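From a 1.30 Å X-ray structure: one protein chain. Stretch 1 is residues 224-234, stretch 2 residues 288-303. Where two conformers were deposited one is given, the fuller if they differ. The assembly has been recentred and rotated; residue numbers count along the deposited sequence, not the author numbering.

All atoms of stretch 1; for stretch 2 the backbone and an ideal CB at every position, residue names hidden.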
# COMPACT_ATOMS: atom_id res chain seq x y z
N MSE A 224 -5.08 -1.01 13.16
CA MSE A 224 -4.50 -2.19 12.63
C MSE A 224 -5.55 -3.20 12.14
O MSE A 224 -5.29 -3.95 11.20
CB MSE A 224 -3.51 -2.84 13.58
CG MSE A 224 -2.28 -1.96 13.84
SE MSE A 224 -1.36 -1.47 12.23
CE MSE A 224 -0.87 -3.24 11.64
N LYS A 225 -6.73 -3.19 12.72
CA LYS A 225 -7.78 -4.05 12.28
C LYS A 225 -8.12 -3.77 10.81
O LYS A 225 -8.26 -4.68 9.99
CB LYS A 225 -9.04 -3.89 13.15
CG LYS A 225 -9.97 -5.06 13.12
CD LYS A 225 -9.44 -6.22 14.00
CE LYS A 225 -9.55 -5.98 15.49
NZ LYS A 225 -8.76 -7.04 16.14
N ALA A 226 -8.25 -2.48 10.49
CA ALA A 226 -8.56 -2.06 9.13
C ALA A 226 -7.42 -2.51 8.21
O ALA A 226 -7.65 -2.98 7.11
CB ALA A 226 -8.70 -0.54 9.09
N ILE A 227 -6.17 -2.34 8.63
CA ILE A 227 -4.98 -2.70 7.81
C ILE A 227 -4.95 -4.19 7.56
O ILE A 227 -4.58 -4.63 6.48
CB ILE A 227 -3.70 -2.13 8.45
CG1 ILE A 227 -3.73 -0.60 8.29
CG2 ILE A 227 -2.42 -2.76 7.82
CD1 ILE A 227 -2.72 0.15 9.04
N TYR A 228 -5.28 -4.99 8.57
CA TYR A 228 -5.29 -6.42 8.38
C TYR A 228 -6.44 -6.94 7.54
O TYR A 228 -6.31 -7.93 6.83
CB TYR A 228 -5.24 -7.16 9.71
CG TYR A 228 -3.98 -6.91 10.53
CD1 TYR A 228 -2.71 -6.95 9.94
CD2 TYR A 228 -4.03 -6.75 11.89
CE1 TYR A 228 -1.55 -6.78 10.67
CE2 TYR A 228 -2.87 -6.58 12.65
CZ TYR A 228 -1.63 -6.59 12.07
OH TYR A 228 -0.50 -6.44 12.82
N LEU A 229 -7.59 -6.29 7.64
CA LEU A 229 -8.76 -6.63 6.83
C LEU A 229 -8.74 -6.09 5.41
O LEU A 229 -9.40 -6.62 4.53
CB LEU A 229 -10.05 -6.17 7.55
CG LEU A 229 -10.49 -7.05 8.72
CD1 LEU A 229 -11.58 -6.33 9.52
CD2 LEU A 229 -10.96 -8.39 8.22
N TYR A 230 -7.93 -5.04 5.17
CA TYR A 230 -7.86 -4.35 3.92
C TYR A 230 -7.70 -5.29 2.71
O TYR A 230 -8.42 -5.08 1.70
CB TYR A 230 -6.78 -3.25 4.02
CG TYR A 230 -6.58 -2.37 2.83
CD1 TYR A 230 -7.53 -1.46 2.42
CD2 TYR A 230 -5.37 -2.36 2.19
CE1 TYR A 230 -7.32 -0.64 1.32
CE2 TYR A 230 -5.14 -1.54 1.10
CZ TYR A 230 -6.11 -0.71 0.64
OH TYR A 230 -5.86 0.09 -0.46
N PRO A 231 -6.82 -6.30 2.77
CA PRO A 231 -6.71 -7.15 1.59
C PRO A 231 -7.99 -7.82 1.15
O PRO A 231 -8.20 -8.04 -0.05
CB PRO A 231 -5.67 -8.21 2.01
CG PRO A 231 -4.90 -7.55 3.09
CD PRO A 231 -5.84 -6.65 3.83
N SER A 232 -8.82 -8.18 2.12
CA SER A 232 -10.10 -8.86 1.86
C SER A 232 -11.20 -7.84 1.56
O SER A 232 -11.94 -7.97 0.60
CB SER A 232 -10.50 -9.72 3.07
OG SER A 232 -9.54 -10.72 3.33
N ILE A 233 -11.28 -6.81 2.35
CA ILE A 233 -12.41 -5.88 2.29
C ILE A 233 -12.30 -4.85 1.18
O ILE A 233 -13.30 -4.45 0.63
CB ILE A 233 -12.62 -5.22 3.70
CG1 ILE A 233 -13.01 -6.31 4.69
CG2 ILE A 233 -13.68 -4.10 3.69
CD1 ILE A 233 -14.37 -6.96 4.46
N CYS A 234 -11.10 -4.47 0.78
CA CYS A 234 -10.94 -3.50 -0.30
C CYS A 234 -11.45 -4.07 -1.63
O CYS A 234 -11.77 -3.30 -2.51
CB CYS A 234 -9.46 -3.04 -0.45
SG CYS A 234 -9.28 -1.51 -1.37
N UNK A 288 -20.48 -6.62 10.87
CA UNK A 288 -19.45 -5.90 11.62
C UNK A 288 -18.30 -6.88 11.90
O UNK A 288 -18.51 -7.85 12.62
CB UNK A 288 -20.01 -5.32 12.92
N UNK A 289 -17.13 -6.61 11.34
CA UNK A 289 -15.95 -7.44 11.47
C UNK A 289 -14.97 -6.87 12.47
O UNK A 289 -13.89 -7.44 12.64
CB UNK A 289 -15.27 -7.61 10.11
N UNK A 290 -15.34 -5.78 13.13
CA UNK A 290 -14.36 -5.03 13.92
C UNK A 290 -13.93 -5.72 15.19
O UNK A 290 -12.96 -5.28 15.79
CB UNK A 290 -14.93 -3.66 14.28
N UNK A 291 -14.67 -6.76 15.60
CA UNK A 291 -14.33 -7.52 16.81
C UNK A 291 -13.64 -8.85 16.53
O UNK A 291 -13.36 -9.64 17.44
CB UNK A 291 -15.60 -7.78 17.62
N UNK A 292 -13.33 -9.15 15.28
CA UNK A 292 -12.46 -10.29 14.96
C UNK A 292 -11.11 -10.02 15.64
O UNK A 292 -10.63 -8.88 15.68
CB UNK A 292 -12.30 -10.48 13.45
N UNK A 293 -10.52 -11.07 16.20
CA UNK A 293 -9.17 -10.94 16.67
C UNK A 293 -8.19 -10.77 15.54
O UNK A 293 -8.41 -11.24 14.42
CB UNK A 293 -8.79 -12.16 17.52
N UNK A 294 -7.12 -10.04 15.83
CA UNK A 294 -6.01 -9.97 14.87
C UNK A 294 -5.60 -11.39 14.43
O UNK A 294 -5.43 -11.66 13.22
CB UNK A 294 -4.82 -9.23 15.48
N UNK A 295 -5.44 -12.34 15.37
CA UNK A 295 -5.05 -13.74 15.03
C UNK A 295 -5.94 -14.46 14.05
O UNK A 295 -5.48 -15.13 13.14
CB UNK A 295 -5.00 -14.58 16.31
N UNK A 296 -7.25 -14.32 14.22
CA UNK A 296 -8.14 -15.01 13.28
C UNK A 296 -8.12 -14.36 11.88
O UNK A 296 -8.23 -15.09 10.89
CB UNK A 296 -9.57 -15.02 13.83
N UNK A 297 -7.85 -13.05 11.81
CA UNK A 297 -7.68 -12.37 10.48
C UNK A 297 -6.40 -12.97 9.85
O UNK A 297 -6.39 -13.34 8.67
CB UNK A 297 -7.57 -10.85 10.62
N UNK A 298 -5.31 -13.06 10.63
CA UNK A 298 -4.02 -13.58 10.09
C UNK A 298 -4.16 -15.00 9.59
O UNK A 298 -3.60 -15.38 8.58
CB UNK A 298 -2.92 -13.53 11.16
N UNK A 299 -4.97 -15.81 10.29
CA UNK A 299 -5.12 -17.16 9.88
C UNK A 299 -5.69 -17.30 8.46
O UNK A 299 -5.29 -18.19 7.70
CB UNK A 299 -6.01 -17.89 10.89
N UNK A 300 -6.61 -16.41 8.09
CA UNK A 300 -7.33 -16.58 6.85
C UNK A 300 -6.75 -15.81 5.67
O UNK A 300 -7.13 -16.10 4.55
CB UNK A 300 -8.79 -16.16 7.06
N UNK A 301 -5.89 -14.81 5.90
CA UNK A 301 -5.34 -14.08 4.74
C UNK A 301 -6.45 -13.50 3.91
O UNK A 301 -7.46 -13.03 4.44
CB UNK A 301 -4.47 -14.99 3.87
N UNK A 302 -6.29 -13.46 2.59
CA UNK A 302 -7.39 -12.97 1.74
C UNK A 302 -8.56 -13.93 1.90
O UNK A 302 -8.43 -15.12 1.64
CB UNK A 302 -6.97 -12.86 0.27
N UNK A 303 -9.67 -13.40 2.34
CA UNK A 303 -10.85 -14.16 2.68
C UNK A 303 -11.99 -13.71 1.78
O UNK A 303 -12.53 -12.60 1.99
CB UNK A 303 -11.21 -13.99 4.16

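Position 288 lies beyond the reach of stretch 1, which sets no rule there. The deposited N288 turns its side chain onto its own stretch: OD1 accepts from the backbone N of 290 at 3.0 Å.

At 289 the CA-to-CB bond points toward the helix, and the ideal CB stands 3.9 Å from L229 CD1, with I233 one turn further on. Such an apolar surface asks for a branched aliphatic or methionine. L289 fits: its CB lies 3.9 Å from L229 CD1, and its CD1 reaches I233 CD1 at 3.6 Å.

Positions 290 and 291 are the middle of a type I turn and point away, so small or polar residues would do. They are S290 and N291. The OG of S290 donates to N288 OD1 at 2.7 Å. The backbone of S290 still matters, because its O packs 3.5 Å from K225 CE.

Position 292 points toward stretch 1, yet its ideal CB is 5.2 Å from K225 CD, leaving room for a medium or long apolar chain. L292 brings CD1 to 4.3 Å from L229 CD2, a loose contact. Its backbone is more specific: K225 NZ donates to L292 O at 2.7 Å, a bond indifferent to the side chain.

Position 293 points away and immediately precedes a helix, where serine, threonine, aspartate or asparagine could cap. S293 does so, its OG accepting from the N of 296 at 3.0 Å.

At 294 the ideal CB is 4.6 Å from K225 NZ and 4.3 Å from Y228 CE2. The lysine charge favours an acid, and the short gap suits aspartate, although asparagine could also offer an acceptor. D294 makes a salt bridge, OD1 to K225 NZ at 2.9 Å, while OD2 lies at the edge of the Y228 ring, 3.8 Å from CE2.

Positions 295 and 296 meet nothing of stretch 1, and polar residues are natural. E295 makes no contact across; E296 OE2 in turn accepts a hydrogen bond from S293 N at 3.1 Å.

Position 297 faces the helix squarely, with Y228 CB 4.5 Å and L229 CD2 4.8 Å from the ideal CB. Isoleucine, valine or leucine would suit. I297 places CG2 3.7 Å from Y228 CB and sends CD1 to L229 CG at 3.9 Å and K225 CD at 3.5 Å.

From 298 the CB leaves sideways, so only a long side chain could return to the Y228 ring. W298 does, turning its edge to the tyrosine face with the planes at 87° and NE1 3.4 Å from Y228 CE2.

At 299 and 300 stretch 1 is out of the ideal CB's reach, so many residues, polar ones included, would fit; both are lysine, K299 and K300.

At 301 phi is positive, which by itself favours glycine, and G301 is the first residue to leave the helix.

At 302 CA-to-CB points sideways, the ideal CB 4.5 Å from S232 OG, and an aliphatic chain fits; I302 sets CG1 4.1 Å from P231 CB.

At 303 the backbone N donates to S232 OG at 2.9 Å, whatever the side chain, proline excepted. The ideal CB is 3.8 Å from S232 OG, which suits a small polar residue; N303 is one, and its side chain caps a backbone N just past the stretch.

Stretch 2 (288-303) NLSNLSDEEIWKKGIN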
# COMPACT_ATOMS: atom_id res chain seq x y z
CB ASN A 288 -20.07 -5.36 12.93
CG ASN A 288 -19.13 -4.52 13.76
OD1 ASN A 288 -17.96 -4.43 13.48
ND2 ASN A 288 -19.66 -3.98 14.87
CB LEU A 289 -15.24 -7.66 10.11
CG LEU A 289 -16.14 -8.30 9.05
CD1 LEU A 289 -15.40 -8.21 7.68
CD2 LEU A 289 -16.54 -9.73 9.40
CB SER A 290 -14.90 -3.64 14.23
OG SER A 290 -15.98 -3.68 15.13
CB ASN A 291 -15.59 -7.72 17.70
CG ASN A 291 -16.23 -6.40 18.11
OD1 ASN A 291 -17.44 -6.19 17.88
ND2 ASN A 291 -15.43 -5.47 18.61
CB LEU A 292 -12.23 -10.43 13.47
CG LEU A 292 -13.40 -10.91 12.63
CD1 LEU A 292 -12.99 -10.89 11.14
CD2 LEU A 292 -13.90 -12.30 13.01
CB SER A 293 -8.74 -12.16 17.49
OG SER A 293 -8.66 -13.35 16.70
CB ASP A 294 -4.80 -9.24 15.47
CG ASP A 294 -4.98 -7.73 15.65
OD1 ASP A 294 -5.99 -7.12 15.25
OD2 ASP A 294 -4.05 -7.09 16.27
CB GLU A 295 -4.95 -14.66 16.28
CG GLU A 295 -3.70 -14.43 17.12
CD GLU A 295 -3.96 -13.41 18.21
OE1 GLU A 295 -5.04 -12.75 18.18
OE2 GLU A 295 -3.11 -13.25 19.10
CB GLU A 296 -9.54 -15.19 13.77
CG GLU A 296 -10.38 -14.01 13.88
CD GLU A 296 -11.70 -14.39 14.60
OE1 GLU A 296 -12.38 -15.31 14.06
OE2 GLU A 296 -12.00 -13.79 15.69
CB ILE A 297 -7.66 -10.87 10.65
CG1 ILE A 297 -9.01 -10.35 11.22
CG2 ILE A 297 -7.30 -10.21 9.32
CD1 ILE A 297 -9.03 -8.93 11.75
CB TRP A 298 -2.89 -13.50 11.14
CG TRP A 298 -2.66 -12.13 11.68
CD1 TRP A 298 -2.97 -10.94 11.11
CD2 TRP A 298 -2.09 -11.84 12.95
NE1 TRP A 298 -2.64 -9.92 11.95
CE2 TRP A 298 -2.07 -10.44 13.08
CE3 TRP A 298 -1.52 -12.63 13.96
CZ2 TRP A 298 -1.55 -9.80 14.20
CZ3 TRP A 298 -1.04 -11.98 15.09
CH2 TRP A 298 -1.05 -10.58 15.20
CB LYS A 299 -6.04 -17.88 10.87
CG LYS A 299 -6.16 -19.38 10.61
CD LYS A 299 -7.15 -20.00 11.63
CE LYS A 299 -8.62 -19.67 11.31
NZ LYS A 299 -9.08 -18.26 11.62
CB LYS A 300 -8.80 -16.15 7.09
CG LYS A 300 -9.49 -17.15 8.05
CD LYS A 300 -10.98 -17.00 8.09
CE LYS A 300 -11.66 -17.99 9.03
NZ LYS A 300 -13.15 -17.76 9.12
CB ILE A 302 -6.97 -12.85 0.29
CG1 ILE A 302 -5.87 -11.80 0.13
CG2 ILE A 302 -8.18 -12.54 -0.63
CD1 ILE A 302 -5.24 -11.76 -1.27
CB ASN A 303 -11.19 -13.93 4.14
CG ASN A 303 -12.33 -14.78 4.60
OD1 ASN A 303 -12.95 -15.47 3.79
ND2 ASN A 303 -12.65 -14.71 5.91
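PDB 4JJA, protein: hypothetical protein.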